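Local structure of piwi domain-containing protein (Vanderwaltozyma polyspora, 5THE) at residues Y3-K14 with C456-D466; Y200-L209 with R501-G509. The protein probably binds RNA as a budding-yeast Argonaute, and its C-terminal lobe, the part described here, contributes to the selectivity of target cleavage. All coordinates share one frame; numbering follows the deposited sequence.

The two contacts lie on opposite sides of the chain's centre, about 39 Å apart between centres and about 22 Å at their nearest atoms, with no touch between them. Contact 2 belongs to the pocket for the 5' end of the bound RNA: its helices meet beside U1 of chain B, and two side chains of helix 197-210 bind the phosphate. Contact 1 is plain structural packing, its nearest atom about 20 Å from that RNA, where the N-terminal segment runs along an end of strand 452-459. Chain order ties them together, because helix 465-475, which starts in contact 1, is followed by helix 490-515, which carries half of contact 2.

Contact 1. Residues Y3-K14 with C456-D466; sequences YKVENRHDYGTK and CLYDENQSTSD
His9 gives a hydrogen bond from each ring nitrogen, ND1 to the backbone O of Ser463 at 2.7 Å and NE2 to Glu6 OE2 at 2.7 Å, which is consistent with a doubly protonated, positively charged ring; the nearby Glu6 and Asp459 would favour that charge. Between those nitrogens, CE1 faces Asp459 OD1 at 3.1 Å, the ring and carboxylate nearly coplanar (28°). That carboxylate is itself held by Ser463 N and OG, by Asn461 N in an Asx turn, and by Thr384. Together these bonds hold the turn 459-463 beside the histidine. Upstream, Glu6 N reaches Leu457 O at 2.8 Å, while Glu6 OE1 takes a weak bond from Asp459 N. This is the end of strand 452-459 of the RNase H-like PIWI fold, where Leu457 and Tyr458 form a classic beta bulge opposite Cys385. The irregular segment 3-14 then passes on to the start of helix 465-475, whose N-cap is Thr464. There Asp10, with CG turned between its backbone N and carbonyl carbon (chi1 64°), uses the syn lone pair of OD1 for Ser465 N at 2.9 Å and receives Ser465 OG at 2.8 Å from above the carboxylate plane. Asp466 answers from the helix: OD2 accepts Thr13 N at 2.7 Å and Lys14 N at 3.1 Å, both from its syn side though tilted out of the carboxylate plane, and OD1 accepts the Thr13 hydroxyl. With an alanine at Asp466, both amides would probably lose their acceptor and the threonine hydroxyl would be set free to turn. Beside this carboxylate, the extended Lys14 chain lays CG and CD against Asp466.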
# COMPACT_ATOMS: atom_id res chain seq x y z
N TYR A 3 -22.07 6.65 -16.88
CA TYR A 3 -21.75 5.38 -16.22
C TYR A 3 -21.65 4.21 -17.19
O TYR A 3 -21.97 3.08 -16.85
CB TYR A 3 -22.75 5.05 -15.10
CG TYR A 3 -22.79 6.12 -14.03
CD1 TYR A 3 -21.61 6.66 -13.53
CD2 TYR A 3 -24.01 6.64 -13.58
CE1 TYR A 3 -21.63 7.66 -12.58
CE2 TYR A 3 -24.05 7.64 -12.62
CZ TYR A 3 -22.85 8.14 -12.13
OH TYR A 3 -22.84 9.13 -11.18
N LYS A 4 -21.20 4.48 -18.40
CA LYS A 4 -20.82 3.42 -19.33
C LYS A 4 -19.31 3.21 -19.23
O LYS A 4 -18.57 4.15 -18.93
CB LYS A 4 -21.21 3.78 -20.76
CG LYS A 4 -22.68 4.15 -20.89
CD LYS A 4 -23.57 3.03 -20.36
CE LYS A 4 -25.04 3.43 -20.34
NZ LYS A 4 -25.88 2.33 -19.79
N VAL A 5 -18.87 1.98 -19.49
CA VAL A 5 -17.44 1.70 -19.49
C VAL A 5 -16.77 2.52 -20.59
O VAL A 5 -17.24 2.56 -21.73
CB VAL A 5 -17.18 0.20 -19.67
CG1 VAL A 5 -15.68 -0.07 -19.77
CG2 VAL A 5 -17.78 -0.57 -18.52
N GLU A 6 -15.69 3.20 -20.22
CA GLU A 6 -14.93 4.04 -21.13
C GLU A 6 -14.43 3.23 -22.33
O GLU A 6 -13.99 2.09 -22.19
CB GLU A 6 -13.73 4.64 -20.38
CG GLU A 6 -13.10 5.87 -20.98
CD GLU A 6 -14.00 7.10 -20.85
OE1 GLU A 6 -14.84 7.16 -19.91
OE2 GLU A 6 -13.86 8.01 -21.69
N ASN A 7 -14.50 3.83 -23.51
CA ASN A 7 -13.81 3.28 -24.67
C ASN A 7 -12.44 3.92 -24.79
O ASN A 7 -12.17 4.98 -24.22
CB ASN A 7 -14.62 3.49 -25.94
CG ASN A 7 -15.92 2.71 -25.94
OD1 ASN A 7 -15.93 1.50 -25.77
ND2 ASN A 7 -17.02 3.41 -26.11
N ARG A 8 -11.56 3.26 -25.56
CA ARG A 8 -10.19 3.74 -25.73
C ARG A 8 -10.17 5.13 -26.35
O ARG A 8 -10.86 5.39 -27.34
CB ARG A 8 -9.41 2.76 -26.61
CG ARG A 8 -8.05 3.27 -27.03
CD ARG A 8 -7.24 2.18 -27.81
NE ARG A 8 -7.03 0.95 -27.02
CZ ARG A 8 -6.17 0.86 -26.01
NH1 ARG A 8 -5.43 1.91 -25.68
NH2 ARG A 8 -6.03 -0.29 -25.34
N HIS A 9 -9.36 6.03 -25.78
CA HIS A 9 -9.21 7.36 -26.37
C HIS A 9 -8.16 7.38 -27.47
O HIS A 9 -8.38 7.90 -28.56
CB HIS A 9 -8.81 8.39 -25.30
CG HIS A 9 -9.71 8.43 -24.10
ND1 HIS A 9 -9.40 9.16 -22.97
CD2 HIS A 9 -10.91 7.85 -23.86
CE1 HIS A 9 -10.37 9.02 -22.08
NE2 HIS A 9 -11.29 8.23 -22.59
N ASP A 10 -7.01 6.79 -27.19
CA ASP A 10 -5.81 6.92 -27.99
C ASP A 10 -4.87 5.80 -27.55
O ASP A 10 -5.26 4.91 -26.79
CB ASP A 10 -5.20 8.31 -27.80
CG ASP A 10 -4.72 8.56 -26.36
OD1 ASP A 10 -5.01 7.74 -25.46
OD2 ASP A 10 -4.05 9.58 -26.13
N TYR A 11 -3.63 5.86 -28.03
CA TYR A 11 -2.56 4.98 -27.61
C TYR A 11 -1.42 5.84 -27.07
O TYR A 11 -1.31 7.02 -27.41
CB TYR A 11 -2.05 4.12 -28.78
CG TYR A 11 -3.07 3.12 -29.27
CD1 TYR A 11 -3.19 1.87 -28.67
CD2 TYR A 11 -3.94 3.43 -30.31
CE1 TYR A 11 -4.13 0.96 -29.10
CE2 TYR A 11 -4.87 2.52 -30.76
CZ TYR A 11 -4.96 1.29 -30.15
OH TYR A 11 -5.90 0.40 -30.59
N GLY A 12 -0.58 5.26 -26.22
CA GLY A 12 0.57 5.99 -25.73
C GLY A 12 1.64 6.16 -26.79
O GLY A 12 1.74 5.42 -27.77
N THR A 13 2.49 7.16 -26.57
CA THR A 13 3.54 7.51 -27.52
C THR A 13 4.92 7.61 -26.90
O THR A 13 5.91 7.57 -27.65
CB THR A 13 3.25 8.85 -28.22
OG1 THR A 13 3.37 9.92 -27.27
CG2 THR A 13 1.84 8.88 -28.86
N LYS A 14 5.03 7.77 -25.59
CA LYS A 14 6.31 8.11 -24.98
C LYS A 14 7.16 6.87 -24.71
O LYS A 14 6.67 5.74 -24.66
CB LYS A 14 6.07 8.87 -23.68
CG LYS A 14 5.42 10.23 -23.92
CD LYS A 14 5.22 10.97 -22.62
CE LYS A 14 4.66 12.37 -22.89
NZ LYS A 14 4.41 13.10 -21.62
N CYS A 456 -8.61 1.68 -17.95
CA CYS A 456 -9.37 2.87 -17.61
C CYS A 456 -10.84 2.55 -17.89
O CYS A 456 -11.24 2.40 -19.05
CB CYS A 456 -8.90 4.08 -18.41
SG CYS A 456 -9.88 5.57 -17.99
N LEU A 457 -11.64 2.43 -16.84
CA LEU A 457 -13.05 2.10 -16.96
C LEU A 457 -13.94 3.33 -17.04
O LEU A 457 -15.08 3.24 -17.52
CB LEU A 457 -13.49 1.25 -15.76
CG LEU A 457 -12.76 -0.07 -15.49
CD1 LEU A 457 -13.42 -0.82 -14.32
CD2 LEU A 457 -12.75 -0.94 -16.72
N TYR A 458 -13.45 4.48 -16.59
CA TYR A 458 -14.27 5.68 -16.54
C TYR A 458 -13.35 6.88 -16.41
O TYR A 458 -12.38 6.82 -15.66
CB TYR A 458 -15.24 5.67 -15.35
CG TYR A 458 -16.44 6.58 -15.54
CD1 TYR A 458 -17.39 6.30 -16.51
CD2 TYR A 458 -16.63 7.71 -14.73
CE1 TYR A 458 -18.51 7.11 -16.68
CE2 TYR A 458 -17.76 8.53 -14.90
CZ TYR A 458 -18.69 8.22 -15.88
OH TYR A 458 -19.82 8.99 -16.09
N ASP A 459 -13.64 7.95 -17.13
CA ASP A 459 -12.72 9.07 -17.10
C ASP A 459 -13.50 10.34 -17.44
O ASP A 459 -13.88 10.55 -18.59
CB ASP A 459 -11.56 8.84 -18.07
CG ASP A 459 -10.68 10.03 -18.19
OD1 ASP A 459 -10.28 10.36 -19.32
OD2 ASP A 459 -10.39 10.63 -17.15
N GLU A 460 -13.68 11.20 -16.44
CA GLU A 460 -14.19 12.54 -16.68
C GLU A 460 -13.08 13.57 -16.70
O GLU A 460 -13.34 14.77 -16.59
CB GLU A 460 -15.24 12.92 -15.63
CG GLU A 460 -16.05 11.74 -15.15
CD GLU A 460 -17.06 12.12 -14.09
OE1 GLU A 460 -18.17 12.55 -14.45
OE2 GLU A 460 -16.72 12.05 -12.89
N ASN A 461 -11.83 13.14 -16.85
CA ASN A 461 -10.71 14.05 -16.72
C ASN A 461 -9.91 14.20 -18.01
O ASN A 461 -8.80 14.73 -17.96
CB ASN A 461 -9.79 13.62 -15.57
CG ASN A 461 -10.39 13.94 -14.21
OD1 ASN A 461 -10.66 15.10 -13.92
ND2 ASN A 461 -10.60 12.92 -13.39
N GLN A 462 -10.46 13.76 -19.15
CA GLN A 462 -9.83 14.00 -20.46
C GLN A 462 -8.40 13.44 -20.48
O GLN A 462 -7.45 14.11 -20.90
CB GLN A 462 -9.81 15.48 -20.83
CG GLN A 462 -11.17 16.11 -21.06
CD GLN A 462 -11.84 16.57 -19.77
OE1 GLN A 462 -11.21 17.21 -18.92
NE2 GLN A 462 -13.12 16.25 -19.62
N SER A 463 -8.26 12.21 -19.99
CA SER A 463 -6.95 11.61 -19.81
C SER A 463 -6.49 10.93 -21.09
O SER A 463 -7.26 10.19 -21.71
CB SER A 463 -6.98 10.60 -18.67
OG SER A 463 -7.51 11.20 -17.50
N THR A 464 -5.24 11.15 -21.46
CA THR A 464 -4.63 10.45 -22.57
C THR A 464 -3.91 9.21 -22.07
O THR A 464 -3.59 9.08 -20.88
CB THR A 464 -3.62 11.34 -23.29
OG1 THR A 464 -2.55 11.64 -22.38
CG2 THR A 464 -4.27 12.63 -23.80
N SER A 465 -3.63 8.28 -22.99
CA SER A 465 -2.86 7.10 -22.61
C SER A 465 -1.52 7.49 -21.98
O SER A 465 -1.12 6.89 -20.97
CB SER A 465 -2.62 6.20 -23.82
OG SER A 465 -3.82 5.55 -24.19
N ASP A 466 -0.83 8.48 -22.55
CA ASP A 466 0.48 8.87 -21.99
C ASP A 466 0.35 9.38 -20.56
O ASP A 466 1.19 9.08 -19.70
CB ASP A 466 1.16 9.95 -22.83
CG ASP A 466 1.78 9.43 -24.13
OD1 ASP A 466 1.66 10.15 -25.13
OD2 ASP A 466 2.36 8.32 -24.16
O HOH W 1 -12.13 0.72 -20.96
O HOH W 2 -3.36 2.87 -23.98
O HOH W 3 -1.45 9.37 -25.27

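Contact 2. Residues Y200-L209 with R501-G509; sequences YDRLKYITDL and RATCFFKAG. With nucleotides of chain B.
With chi1 at 176°, Tyr200 swings its ring opposite the backbone N and brings OH up to the guanidinium of Arg501, whose chain bends at chi2 and chi3 to place NH2 at the hydroxyl edge of that ring, the two planes 81° apart. They meet where helix 197-210, beside the parallel sheet of what is the MID domain in Argonautes, crosses helix 490-515 of PIWI at -99°, forming part of the pocket that receives the 5' nucleotide of the guide strand. U1 of chain B lies there with its uracil over one face of the Tyr200 ring, and CG of Lys204 approaches the opposite face. Tyr200 OH donates to phosphate oxygen OP3 of U1 at 2.6 Å; Lys204 NZ donates to OP1 at 2.7 Å. Arg501 NH2 stands behind, 3.4 Å from OP3, adding positive charge that would favour the phosphate. Asp208 helps to position Arg501: its OD2 accepts Arg501 NH1 on its syn lone pair at 2.8 Å in a salt bridge, while the Lys204 chain runs over one guanidinium face. Asp208 is thus a second-shell residue, and Asn215 holds its other oxygen. Around Phe505 the crossing is largely apolar. Phe505 is sandwiched, with Leu209 CD1 over one face in a CH-pi contact, 4.0 Å from the ring centroid, and its own helix's Arg501 O over the other. Arg202, bound chiefly to Glu171, adds a weak bond to Ala508 O. Last comes the Ala508 methyl, its CB 3.5 Å from Tyr205 CB.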
# COMPACT_ATOMS: atom_id res chain seq x y z
N TYR A 200 -0.39 -13.45 15.56
CA TYR A 200 -0.26 -12.15 14.89
C TYR A 200 -1.61 -11.46 14.73
O TYR A 200 -1.73 -10.25 14.97
CB TYR A 200 0.40 -12.34 13.52
CG TYR A 200 0.51 -11.09 12.69
CD1 TYR A 200 -0.50 -10.73 11.80
CD2 TYR A 200 1.64 -10.27 12.77
CE1 TYR A 200 -0.39 -9.59 11.02
CE2 TYR A 200 1.75 -9.13 12.00
CZ TYR A 200 0.75 -8.79 11.12
OH TYR A 200 0.88 -7.65 10.36
N ASP A 201 -2.64 -12.21 14.30
CA ASP A 201 -3.97 -11.63 14.12
C ASP A 201 -4.47 -11.02 15.41
O ASP A 201 -4.99 -9.90 15.42
CB ASP A 201 -4.96 -12.70 13.64
CG ASP A 201 -4.70 -13.14 12.21
OD1 ASP A 201 -3.86 -12.52 11.53
OD2 ASP A 201 -5.36 -14.10 11.77
N ARG A 202 -4.33 -11.76 16.51
CA ARG A 202 -4.80 -11.28 17.79
C ARG A 202 -4.00 -10.08 18.27
O ARG A 202 -4.56 -9.15 18.86
CB ARG A 202 -4.75 -12.42 18.81
CG ARG A 202 -5.48 -12.11 20.09
CD ARG A 202 -6.97 -12.19 19.87
NE ARG A 202 -7.72 -11.92 21.09
CZ ARG A 202 -9.04 -11.95 21.17
NH1 ARG A 202 -9.78 -12.27 20.11
NH2 ARG A 202 -9.64 -11.67 22.32
N LEU A 203 -2.68 -10.09 18.05
CA LEU A 203 -1.87 -8.92 18.41
C LEU A 203 -2.35 -7.67 17.71
O LEU A 203 -2.46 -6.60 18.33
CB LEU A 203 -0.40 -9.17 18.07
CG LEU A 203 0.40 -9.99 19.07
CD1 LEU A 203 1.79 -10.19 18.55
CD2 LEU A 203 0.42 -9.32 20.44
N LYS A 204 -2.64 -7.77 16.41
CA LYS A 204 -3.13 -6.61 15.68
C LYS A 204 -4.56 -6.27 16.09
O LYS A 204 -4.91 -5.10 16.22
CB LYS A 204 -3.03 -6.87 14.18
CG LYS A 204 -1.57 -7.01 13.71
CD LYS A 204 -0.75 -5.75 14.02
CE LYS A 204 0.58 -5.77 13.29
NZ LYS A 204 1.41 -4.53 13.56
N TYR A 205 -5.38 -7.30 16.31
CA TYR A 205 -6.75 -7.07 16.77
C TYR A 205 -6.76 -6.28 18.07
O TYR A 205 -7.52 -5.32 18.21
CB TYR A 205 -7.44 -8.41 16.96
CG TYR A 205 -8.83 -8.33 17.52
CD1 TYR A 205 -9.90 -8.01 16.70
CD2 TYR A 205 -9.08 -8.61 18.86
CE1 TYR A 205 -11.19 -7.96 17.19
CE2 TYR A 205 -10.37 -8.56 19.37
CZ TYR A 205 -11.42 -8.23 18.52
OH TYR A 205 -12.70 -8.17 19.00
N ILE A 206 -5.92 -6.66 19.02
CA ILE A 206 -5.85 -5.94 20.29
C ILE A 206 -5.22 -4.57 20.09
O ILE A 206 -5.76 -3.56 20.54
CB ILE A 206 -5.07 -6.77 21.31
CG1 ILE A 206 -5.85 -8.03 21.69
CG2 ILE A 206 -4.74 -5.95 22.52
CD1 ILE A 206 -4.97 -9.09 22.34
N THR A 207 -4.08 -4.53 19.42
CA THR A 207 -3.27 -3.32 19.47
C THR A 207 -3.74 -2.28 18.45
O THR A 207 -3.81 -1.09 18.79
CB THR A 207 -1.80 -3.68 19.26
OG1 THR A 207 -1.49 -4.81 20.09
CG2 THR A 207 -0.91 -2.51 19.66
N ASP A 208 -4.04 -2.69 17.22
CA ASP A 208 -4.62 -1.75 16.26
C ASP A 208 -6.07 -1.45 16.61
O ASP A 208 -6.45 -0.30 16.83
CB ASP A 208 -4.59 -2.30 14.82
CG ASP A 208 -3.19 -2.53 14.27
OD1 ASP A 208 -2.18 -2.03 14.82
OD2 ASP A 208 -3.13 -3.23 13.23
N LEU A 209 -6.90 -2.49 16.66
CA LEU A 209 -8.33 -2.27 16.63
C LEU A 209 -8.87 -1.85 18.00
O LEU A 209 -9.63 -0.88 18.10
CB LEU A 209 -9.03 -3.53 16.09
CG LEU A 209 -10.55 -3.49 15.95
CD1 LEU A 209 -10.95 -4.38 14.82
CD2 LEU A 209 -11.21 -3.93 17.26
N ARG A 501 -5.25 -6.67 6.48
CA ARG A 501 -5.29 -6.36 7.90
C ARG A 501 -6.72 -6.44 8.43
O ARG A 501 -6.95 -6.91 9.55
CB ARG A 501 -4.69 -4.98 8.18
CG ARG A 501 -4.78 -4.58 9.67
CD ARG A 501 -4.02 -5.59 10.56
NE ARG A 501 -2.72 -5.86 9.98
CZ ARG A 501 -1.67 -5.06 10.11
NH1 ARG A 501 -1.77 -3.96 10.86
NH2 ARG A 501 -0.53 -5.34 9.49
N ALA A 502 -7.69 -5.98 7.65
CA ALA A 502 -9.08 -6.10 8.07
C ALA A 502 -9.49 -7.56 8.22
O ALA A 502 -10.29 -7.89 9.09
CB ALA A 502 -9.98 -5.38 7.07
N THR A 503 -8.93 -8.44 7.38
CA THR A 503 -9.15 -9.87 7.52
C THR A 503 -8.58 -10.40 8.83
O THR A 503 -9.23 -11.20 9.51
CB THR A 503 -8.53 -10.59 6.32
OG1 THR A 503 -9.13 -10.09 5.11
CG2 THR A 503 -8.75 -12.09 6.40
N CYS A 504 -7.36 -9.97 9.20
CA CYS A 504 -6.84 -10.27 10.54
C CYS A 504 -7.87 -9.95 11.61
O CYS A 504 -8.11 -10.77 12.52
CB CYS A 504 -5.57 -9.46 10.81
SG CYS A 504 -4.18 -9.86 9.76
N PHE A 505 -8.46 -8.75 11.55
CA PHE A 505 -9.42 -8.36 12.57
C PHE A 505 -10.63 -9.28 12.55
O PHE A 505 -11.10 -9.72 13.60
CB PHE A 505 -9.88 -6.91 12.34
CG PHE A 505 -8.78 -5.89 12.40
CD1 PHE A 505 -7.62 -6.13 13.12
CD2 PHE A 505 -8.92 -4.68 11.73
CE1 PHE A 505 -6.61 -5.17 13.17
CE2 PHE A 505 -7.92 -3.72 11.78
CZ PHE A 505 -6.76 -3.96 12.50
N PHE A 506 -11.15 -9.58 11.35
CA PHE A 506 -12.31 -10.47 11.24
C PHE A 506 -12.00 -11.83 11.84
O PHE A 506 -12.78 -12.37 12.65
CB PHE A 506 -12.72 -10.60 9.77
CG PHE A 506 -13.93 -11.48 9.55
CD1 PHE A 506 -13.83 -12.86 9.57
CD2 PHE A 506 -15.16 -10.91 9.29
CE1 PHE A 506 -14.94 -13.65 9.35
CE2 PHE A 506 -16.27 -11.70 9.07
CZ PHE A 506 -16.16 -13.07 9.11
N LYS A 507 -10.84 -12.38 11.48
CA LYS A 507 -10.46 -13.72 11.92
C LYS A 507 -10.18 -13.79 13.42
O LYS A 507 -10.50 -14.79 14.06
CB LYS A 507 -9.23 -14.19 11.13
CG LYS A 507 -9.55 -14.63 9.71
CD LYS A 507 -8.28 -14.83 8.87
CE LYS A 507 -7.27 -15.72 9.57
NZ LYS A 507 -7.68 -17.15 9.57
N ALA A 508 -9.58 -12.74 13.99
CA ALA A 508 -9.25 -12.78 15.41
C ALA A 508 -10.48 -12.81 16.31
O ALA A 508 -10.39 -13.24 17.46
CB ALA A 508 -8.38 -11.59 15.80
N GLY A 509 -11.62 -12.35 15.81
CA GLY A 509 -12.82 -12.31 16.63
C GLY A 509 -13.87 -13.31 16.19
O GLY A 509 -14.94 -13.40 16.79
OP3 U B 1 2.73 -5.81 10.20
P U B 1 3.98 -5.71 10.97
OP1 U B 1 3.69 -5.20 12.33
OP2 U B 1 4.99 -4.99 10.17
O5' U B 1 4.51 -7.18 11.19
C5' U B 1 5.26 -7.86 10.20
C4' U B 1 6.01 -9.00 10.83
O4' U B 1 5.06 -9.96 11.39
C3' U B 1 6.93 -9.78 9.91
O3' U B 1 8.14 -10.07 10.61
C2' U B 1 6.15 -11.06 9.63
O2' U B 1 6.95 -12.18 9.32
C1' U B 1 5.38 -11.26 10.93
N1 U B 1 4.12 -12.02 10.75
C2 U B 1 3.95 -13.16 11.49
O2 U B 1 4.78 -13.54 12.28
N3 U B 1 2.77 -13.85 11.27
C4 U B 1 1.76 -13.48 10.40
O4 U B 1 0.75 -14.18 10.32
C5 U B 1 2.01 -12.28 9.66
C6 U B 1 3.16 -11.62 9.85
O HOH W 4 -0.18 -2.09 13.04